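Local coordinates for protein hydrazine synthase subunit beta (Candidatus Kuenenia stuttgartiensis, PDB 5C2V) that forms part of the complex that condenses nitric oxide with ammonium to give hydrazine, and may modulate passage of the hydroxylamine intermediate between the gamma and alpha active sites, at residues 145-157 / 192-204. Sequence-based numbering, arbitrary orientation.
Sequences RMVEISPDGKTLV and LRDVVYTPDGKYI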
loop_
_atom_site.group_PDB
_atom_site.type_symbol
_atom_site.label_atom_id
_atom_site.label_comp_id
_atom_site.label_asym_id
_atom_site.label_seq_id
_atom_site.Cartn_x
_atom_site.Cartn_y
_atom_site.Cartn_z
ATOM N N ARG B 145 2.607 -24.201 47.509
ATOM C CA ARG B 145 2.892 -25.408 46.734
ATOM C C ARG B 145 4.346 -25.858 46.840
ATOM O O ARG B 145 4.637 -27.042 47.009
ATOM C CB ARG B 145 2.525 -25.187 45.265
ATOM C CG ARG B 145 2.732 -26.404 44.375
ATOM C CD ARG B 145 2.016 -27.629 44.924
ATOM N NE ARG B 145 2.126 -28.771 44.021
ATOM C CZ ARG B 145 1.146 -29.196 43.229
ATOM N NH1 ARG B 145 -0.027 -28.579 43.235
ATOM N NH2 ARG B 145 1.337 -30.242 42.436
ATOM N N MET B 146 5.253 -24.893 46.742
ATOM C CA MET B 146 6.682 -25.165 46.659
ATOM C C MET B 146 7.447 -23.957 47.184
ATOM O O MET B 146 6.935 -22.838 47.148
ATOM C CB MET B 146 7.074 -25.481 45.209
ATOM C CG MET B 146 8.567 -25.594 44.930
ATOM S SD MET B 146 9.368 -26.964 45.782
ATOM C CE MET B 146 9.138 -28.280 44.590
ATOM N N VAL B 147 8.662 -24.168 47.680
ATOM C CA VAL B 147 9.516 -23.042 48.019
ATOM C C VAL B 147 10.733 -23.030 47.105
ATOM O O VAL B 147 10.900 -23.929 46.289
ATOM C CB VAL B 147 9.977 -23.105 49.483
ATOM C CG1 VAL B 147 8.796 -22.908 50.419
ATOM C CG2 VAL B 147 10.675 -24.428 49.760
ATOM N N GLU B 148 11.562 -21.999 47.225
ATOM C CA GLU B 148 12.871 -21.981 46.578
ATOM C C GLU B 148 13.823 -21.085 47.366
ATOM O O GLU B 148 13.414 -20.037 47.866
ATOM C CB GLU B 148 12.749 -21.512 45.124
ATOM C CG GLU B 148 14.072 -21.281 44.398
ATOM C CD GLU B 148 14.714 -22.560 43.887
ATOM O OE1 GLU B 148 15.221 -22.554 42.745
ATOM O OE2 GLU B 148 14.736 -23.564 44.627
ATOM N N ILE B 149 15.091 -21.470 47.451
ATOM C CA ILE B 149 16.070 -20.660 48.168
ATOM C C ILE B 149 17.028 -19.964 47.206
ATOM O O ILE B 149 17.552 -20.578 46.276
ATOM C CB ILE B 149 16.880 -21.502 49.173
ATOM C CG1 ILE B 149 15.941 -22.292 50.085
ATOM C CG2 ILE B 149 17.799 -20.613 49.998
ATOM C CD1 ILE B 149 16.655 -23.080 51.159
ATOM N N SER B 150 17.240 -18.672 47.438
ATOM C CA SER B 150 18.142 -17.868 46.623
ATOM C C SER B 150 19.588 -18.349 46.756
ATOM O O SER B 150 19.953 -18.938 47.773
ATOM C CB SER B 150 18.030 -16.395 47.021
ATOM O OG SER B 150 18.350 -16.212 48.389
ATOM N N PRO B 151 20.412 -18.109 45.720
ATOM C CA PRO B 151 21.819 -18.533 45.726
ATOM C C PRO B 151 22.624 -17.978 46.901
ATOM O O PRO B 151 23.563 -18.636 47.349
ATOM C CB PRO B 151 22.358 -17.987 44.395
ATOM C CG PRO B 151 21.357 -16.970 43.945
ATOM C CD PRO B 151 20.046 -17.469 44.447
ATOM N N ASP B 152 22.268 -16.794 47.391
ATOM C CA ASP B 152 22.946 -16.226 48.551
ATOM C C ASP B 152 22.353 -16.778 49.845
ATOM O O ASP B 152 22.907 -16.587 50.926
ATOM C CB ASP B 152 22.870 -14.696 48.537
ATOM C CG ASP B 152 21.445 -14.183 48.504
ATOM O OD1 ASP B 152 20.621 -14.763 47.768
ATOM O OD2 ASP B 152 21.150 -13.198 49.212
ATOM N N GLY B 153 21.220 -17.462 49.721
ATOM C CA GLY B 153 20.609 -18.162 50.837
ATOM C C GLY B 153 20.054 -17.286 51.942
ATOM O O GLY B 153 19.798 -17.767 53.045
ATOM N N LYS B 154 19.894 -15.996 51.669
ATOM C CA LYS B 154 19.297 -15.087 52.642
ATOM C C LYS B 154 17.807 -14.841 52.406
ATOM O O LYS B 154 17.159 -14.144 53.189
ATOM C CB LYS B 154 20.051 -13.758 52.644
ATOM C CG LYS B 154 21.557 -13.929 52.584
ATOM C CD LYS B 154 22.275 -12.596 52.543
ATOM C CE LYS B 154 23.774 -12.801 52.408
ATOM N NZ LYS B 154 24.494 -11.519 52.195
ATOM N N THR B 155 17.261 -15.415 51.338
ATOM C CA THR B 155 15.852 -15.212 51.008
ATOM C C THR B 155 15.172 -16.493 50.529
ATOM O O THR B 155 15.791 -17.338 49.882
ATOM C CB THR B 155 15.672 -14.121 49.931
ATOM O OG1 THR B 155 16.694 -14.254 48.936
ATOM C CG2 THR B 155 15.760 -12.735 50.553
ATOM N N LEU B 156 13.890 -16.616 50.852
ATOM C CA LEU B 156 13.114 -17.813 50.549
ATOM C C LEU B 156 11.787 -17.436 49.895
ATOM O O LEU B 156 10.947 -16.801 50.522
ATOM C CB LEU B 156 12.878 -18.612 51.839
ATOM C CG LEU B 156 12.179 -19.977 51.878
ATOM C CD1 LEU B 156 10.658 -19.843 51.898
ATOM C CD2 LEU B 156 12.629 -20.874 50.739
ATOM N N VAL B 157 11.587 -17.837 48.645
ATOM C CA VAL B 157 10.335 -17.528 47.961
ATOM C C VAL B 157 9.370 -18.703 48.051
ATOM O O VAL B 157 9.780 -19.861 47.997
ATOM C CB VAL B 157 10.559 -17.160 46.478
ATOM C CG1 VAL B 157 11.310 -15.845 46.366
ATOM C CG2 VAL B 157 11.297 -18.270 45.750
ATOM N N LEU B 192 -0.460 -22.718 40.462
ATOM C CA LEU B 192 0.974 -22.462 40.402
ATOM C C LEU B 192 1.675 -23.745 40.825
ATOM O O LEU B 192 1.568 -24.169 41.977
ATOM C CB LEU B 192 1.370 -21.321 41.348
ATOM C CG LEU B 192 1.037 -19.842 41.126
ATOM C CD1 LEU B 192 -0.448 -19.596 40.898
ATOM C CD2 LEU B 192 1.517 -19.040 42.328
ATOM N N ARG B 193 2.395 -24.364 39.893
ATOM C CA ARG B 193 3.045 -25.638 40.185
ATOM C C ARG B 193 4.528 -25.623 40.577
ATOM O O ARG B 193 5.035 -26.625 41.083
ATOM C CB ARG B 193 2.871 -26.556 38.974
ATOM C CG ARG B 193 1.424 -26.920 38.681
ATOM C CD ARG B 193 0.859 -27.797 39.787
ATOM N NE ARG B 193 -0.178 -27.102 40.538
ATOM C CZ ARG B 193 -1.477 -27.336 40.407
ATOM N NH1 ARG B 193 -1.907 -28.261 39.558
ATOM N NH2 ARG B 193 -2.342 -26.637 41.124
ATOM N N ASP B 194 5.223 -24.511 40.354
ATOM C CA ASP B 194 6.655 -24.465 40.660
ATOM C C ASP B 194 7.200 -23.040 40.762
ATOM O O ASP B 194 6.589 -22.097 40.261
ATOM C CB ASP B 194 7.445 -25.251 39.609
ATOM C CG ASP B 194 8.709 -25.876 40.175
ATOM O OD1 ASP B 194 9.153 -25.450 41.261
ATOM O OD2 ASP B 194 9.254 -26.800 39.534
ATOM N N VAL B 195 8.353 -22.892 41.406
ATOM C CA VAL B 195 9.101 -21.637 41.361
ATOM C C VAL B 195 10.610 -21.903 41.323
ATOM O O VAL B 195 11.121 -22.706 42.103
ATOM C CB VAL B 195 8.759 -20.729 42.563
ATOM C CG1 VAL B 195 8.763 -21.524 43.865
ATOM C CG2 VAL B 195 9.708 -19.539 42.634
ATOM N N VAL B 196 11.322 -21.238 40.416
ATOM C CA VAL B 196 12.779 -21.382 40.368
ATOM C C VAL B 196 13.497 -20.035 40.376
ATOM O O VAL B 196 12.927 -19.014 40.004
ATOM C CB VAL B 196 13.241 -22.174 39.124
ATOM C CG1 VAL B 196 12.742 -23.609 39.187
ATOM C CG2 VAL B 196 12.781 -21.489 37.849
ATOM N N TYR B 197 14.756 -20.052 40.805
ATOM C CA TYR B 197 15.591 -18.855 40.844
ATOM C C TYR B 197 16.630 -18.873 39.730
ATOM O O TYR B 197 17.122 -19.933 39.346
ATOM C CB TYR B 197 16.300 -18.730 42.196
ATOM C CG TYR B 197 15.757 -17.652 43.110
ATOM C CD1 TYR B 197 16.066 -16.314 42.901
ATOM C CD2 TYR B 197 14.961 -17.975 44.200
ATOM C CE1 TYR B 197 15.581 -15.329 43.741
ATOM C CE2 TYR B 197 14.473 -16.999 45.045
ATOM C CZ TYR B 197 14.784 -15.677 44.811
ATOM O OH TYR B 197 14.298 -14.702 45.652
ATOM N N THR B 198 16.960 -17.695 39.212
ATOM C CA THR B 198 18.060 -17.566 38.267
ATOM C C THR B 198 19.380 -17.595 39.034
ATOM O O THR B 198 19.439 -17.145 40.177
ATOM C CB THR B 198 17.955 -16.267 37.441
ATOM O OG1 THR B 198 17.870 -15.140 38.322
ATOM C CG2 THR B 198 16.725 -16.303 36.549
ATOM N N PRO B 199 20.439 -18.142 38.412
ATOM C CA PRO B 199 21.756 -18.289 39.046
ATOM C C PRO B 199 22.306 -17.001 39.664
ATOM O O PRO B 199 23.053 -17.071 40.640
ATOM C CB PRO B 199 22.643 -18.748 37.889
ATOM C CG PRO B 199 21.715 -19.492 37.000
ATOM C CD PRO B 199 20.407 -18.760 37.074
ATOM N N ASP B 200 21.947 -15.848 39.106
ATOM C CA ASP B 200 22.380 -14.572 39.664
ATOM C C ASP B 200 21.401 -14.064 40.722
ATOM O O ASP B 200 21.691 -13.109 41.443
ATOM C CB ASP B 200 22.552 -13.532 38.554
ATOM C CG ASP B 200 21.285 -13.323 37.750
ATOM O OD1 ASP B 200 20.363 -14.157 37.857
ATOM O OD2 ASP B 200 21.214 -12.325 37.002
ATOM N N GLY B 201 20.241 -14.711 40.807
ATOM C CA GLY B 201 19.257 -14.397 41.829
ATOM C C GLY B 201 18.469 -13.118 41.607
ATOM O O GLY B 201 17.855 -12.597 42.538
ATOM N N LYS B 202 18.487 -12.605 40.381
ATOM C CA LYS B 202 17.767 -11.373 40.067
ATOM C C LYS B 202 16.341 -11.619 39.575
ATOM O O LYS B 202 15.560 -10.678 39.434
ATOM C CB LYS B 202 18.535 -10.565 39.021
ATOM C CG LYS B 202 19.858 -10.005 39.517
ATOM C CD LYS B 202 20.693 -9.477 38.364
ATOM C CE LYS B 202 19.920 -8.468 37.533
ATOM N NZ LYS B 202 20.683 -8.053 36.326
ATOM N N TYR B 203 16.001 -12.878 39.316
ATOM C CA TYR B 203 14.682 -13.214 38.785
ATOM C C TYR B 203 14.167 -14.544 39.325
ATOM O O TYR B 203 14.948 -15.404 39.731
ATOM C CB TYR B 203 14.708 -13.276 37.254
ATOM C CG TYR B 203 15.385 -12.107 36.574
ATOM C CD1 TYR B 203 14.681 -10.944 36.284
ATOM C CD2 TYR B 203 16.723 -12.171 36.205
ATOM C CE1 TYR B 203 15.295 -9.876 35.657
ATOM C CE2 TYR B 203 17.344 -11.109 35.578
ATOM C CZ TYR B 203 16.626 -9.963 35.306
ATOM O OH TYR B 203 17.240 -8.902 34.681
ATOM N N ILE B 204 12.847 -14.708 39.323
ATOM C CA ILE B 204 12.245 -16.010 39.587
ATOM C C ILE B 204 11.228 -16.361 38.508
ATOM O O ILE B 204 10.508 -15.494 38.011
ATOM C CB ILE B 204 11.552 -16.075 40.964
ATOM C CG1 ILE B 204 10.599 -14.895 41.150
ATOM C CG2 ILE B 204 12.581 -16.106 42.081
ATOM C CD1 ILE B 204 9.810 -14.947 42.440
#
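Tyr197 lays one face of its ring against Ser150, whose CA makes a CH-pi contact 4.1 Å from the centroid and 14° off the normal; Ile204 CG2 of its own blade covers the opposite face. Followed outward, CB lies 4.0 Å from Glu148 CG, which also meets CD2 at the ring edge, in plane. CE2 packs on Val157 CG2 at 3.5 Å, CZ lies near Ser150 CB, and OH rests by Val157 CG1. At the backbone, Tyr197 N donates to the anti lone pair of Glu148 OE1 (3.2 Å, 147°). Glu148 CG stands anti to its own N and the chain bends at chi2, bringing the carboxylate over to Tyr197.

Strands 145-149 and 192-197 run nearly parallel, their axes 6.2 Å apart, as innermost strands of adjacent four-stranded beta-propeller blades. At the other end, the guanidinium of Arg145 stacks on that of Arg193, planes 22° apart. Both arginines form salt bridges with Glu69 of the gamma subunit, and Arg193 also pairs with Asp161. The blades thus meet through aromatic and apolar packing plus one carboxylate-to-backbone hydrogen bond at one end, and a stack of arginines, probably balanced by carboxylates, at the other.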